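Local coordinates for hydroxyindole o-methyltransferase (Homo sapiens, PDB 4A6D) that transfers the methyl group of S-adenosyl-L-methionine to N-acetylserotonin, making melatonin in the last step of its synthesis, and works as a homodimer, at the interface of chains A and B. Coordinates in Å, arbitrary orientation; residue numbers count along the deposited sequence, not the author numbering. Chains: chain A/B, Hydroxyindole o-methyltransferase.

The interface of chains A and B. Residues chain A 21, 25, 70-72, 89, 94, 106; chain B 8, 11-12, 15-16.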
# COMPACT_ATOMS: atom_id res chain seq x y z
N VAL A 21 4.84 3.04 -0.24
CA VAL A 21 6.01 2.37 0.32
C VAL A 21 6.10 0.94 -0.23
O VAL A 21 7.21 0.50 -0.56
CB VAL A 21 5.97 2.43 1.86
CG1 VAL A 21 7.00 1.48 2.50
CG2 VAL A 21 6.16 3.85 2.36
N LEU A 25 9.21 -0.53 -2.85
CA LEU A 25 9.88 -1.81 -2.62
C LEU A 25 9.72 -2.73 -3.83
O LEU A 25 10.72 -3.29 -4.29
CB LEU A 25 9.32 -2.49 -1.36
CG LEU A 25 9.81 -3.93 -1.03
CD1 LEU A 25 11.31 -3.95 -0.79
CD2 LEU A 25 9.10 -4.48 0.19
N LEU A 70 13.80 4.51 4.05
CA LEU A 70 13.13 3.27 4.47
C LEU A 70 14.11 2.27 5.10
O LEU A 70 13.67 1.25 5.60
CB LEU A 70 12.40 2.59 3.28
CG LEU A 70 11.13 3.26 2.73
CD1 LEU A 70 10.56 2.48 1.56
CD2 LEU A 70 10.06 3.46 3.81
N LYS A 71 15.42 2.55 5.06
CA LYS A 71 16.47 1.65 5.60
C LYS A 71 16.68 0.39 4.75
O LYS A 71 17.19 -0.63 5.24
CB LYS A 71 16.34 1.33 7.11
CG LYS A 71 16.51 2.55 8.04
CD LYS A 71 15.17 3.05 8.63
CE LYS A 71 14.56 2.12 9.68
NZ LYS A 71 13.11 2.42 9.93
N LEU A 72 16.30 0.47 3.46
CA LEU A 72 16.54 -0.64 2.55
C LEU A 72 17.93 -0.41 1.95
O LEU A 72 18.62 -1.37 1.62
CB LEU A 72 15.45 -0.74 1.45
CG LEU A 72 14.00 -0.92 1.91
CD1 LEU A 72 13.02 -0.67 0.77
CD2 LEU A 72 13.79 -2.28 2.57
N LEU A 89 19.61 -6.15 5.29
CA LEU A 89 18.25 -6.44 4.85
C LEU A 89 18.18 -6.76 3.35
O LEU A 89 17.67 -7.81 2.98
CB LEU A 89 17.35 -5.20 5.17
CG LEU A 89 15.84 -5.43 5.28
CD1 LEU A 89 15.18 -4.31 6.07
CD2 LEU A 89 15.18 -5.57 3.92
N LEU A 94 16.73 -9.24 -0.66
CA LEU A 94 16.41 -8.55 -1.91
C LEU A 94 17.38 -8.77 -3.07
O LEU A 94 17.17 -8.19 -4.14
CB LEU A 94 16.17 -7.03 -1.63
CG LEU A 94 15.13 -6.69 -0.54
CD1 LEU A 94 15.12 -5.20 -0.23
CD2 LEU A 94 13.75 -7.10 -0.96
N LEU A 106 7.75 -10.53 -3.75
CA LEU A 106 7.54 -9.09 -3.77
C LEU A 106 7.05 -8.62 -5.14
O LEU A 106 6.01 -7.98 -5.21
CB LEU A 106 8.80 -8.36 -3.32
CG LEU A 106 9.21 -8.59 -1.87
CD1 LEU A 106 10.44 -7.80 -1.54
CD2 LEU A 106 8.10 -8.21 -0.92
N ALA B 8 14.72 -7.18 10.70
CA ALA B 8 14.84 -6.78 9.29
C ALA B 8 13.77 -7.47 8.44
O ALA B 8 13.25 -6.87 7.51
CB ALA B 8 16.22 -7.12 8.75
N LEU B 11 10.45 -5.83 9.24
CA LEU B 11 10.41 -4.53 8.57
C LEU B 11 10.04 -4.68 7.07
O LEU B 11 9.16 -3.97 6.58
CB LEU B 11 11.74 -3.77 8.79
CG LEU B 11 11.77 -2.31 8.30
CD1 LEU B 11 10.92 -1.42 9.18
CD2 LEU B 11 13.19 -1.81 8.23
N LEU B 12 10.70 -5.61 6.38
CA LEU B 12 10.44 -5.94 4.98
C LEU B 12 8.96 -6.33 4.75
O LEU B 12 8.36 -5.91 3.75
CB LEU B 12 11.37 -7.08 4.55
CG LEU B 12 11.29 -7.48 3.08
CD1 LEU B 12 11.87 -6.37 2.17
CD2 LEU B 12 11.97 -8.80 2.87
N TYR B 15 6.56 -3.33 5.05
CA TYR B 15 6.62 -2.56 3.82
C TYR B 15 5.85 -3.28 2.74
O TYR B 15 5.07 -2.66 2.02
CB TYR B 15 8.08 -2.35 3.36
CG TYR B 15 8.97 -1.48 4.26
CD1 TYR B 15 8.42 -0.62 5.20
CD2 TYR B 15 10.35 -1.50 4.12
CE1 TYR B 15 9.22 0.20 5.98
CE2 TYR B 15 11.17 -0.71 4.92
CZ TYR B 15 10.59 0.16 5.84
OH TYR B 15 11.39 0.94 6.65
N ALA B 16 6.04 -4.61 2.63
CA ALA B 16 5.36 -5.37 1.60
C ALA B 16 3.84 -5.36 1.79
O ALA B 16 3.11 -5.32 0.82
CB ALA B 16 5.89 -6.79 1.56
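One face of the N-terminal helix 7-31 of chain B packs against a leucine-rich surface of chain A, forming part of the two-fold dimer interface of this O-methyltransferase. A hydrogen bond across the subunits is made by B:Tyr15, whose phenol OH donates to the backbone carbonyl O of A:Leu70, 2.5 Å away. The donor lies in the carbonyl plane on a lone pair, with a C=O...OH angle of 127°. A tyrosine suits this place because its length carries a hydroxyl past apolar neighbours to a main-chain acceptor in the turn after helix 57-69.

Around this bond the packing is largely apolar. The B:Tyr15 ring, set by CG anti to its own carbonyl carbon (chi1 -66°), meets CG1 of A:Val21 at CD1, 3.7 Å away, while CD2 of A:Leu72 abuts the ring edge in plane. A:Leu70 slides antiparallel past the ring, its CD2 3.9 Å from CZ.

About one turn earlier, B:Leu12 holds CG anti to the backbone N (chi1 -176°). Leucine suits this place because its branched tip offers two methyls; CD1 packs among the branched ends of A:Leu25, which crosses it at about a right angle, A:Leu89, oblique to it, and A:Leu94. One turn before and one turn after B:Leu12 on the same face, small alanines permit close approach: CB of B:Ala8 meets CG of A:Leu89 at 3.9 Å, and CB of B:Ala16 touches CD2 of A:Leu106 at 3.6 Å. Tip to tip, CD2 of A:Leu94 meets CD1 of B:Leu12 at 3.7 Å.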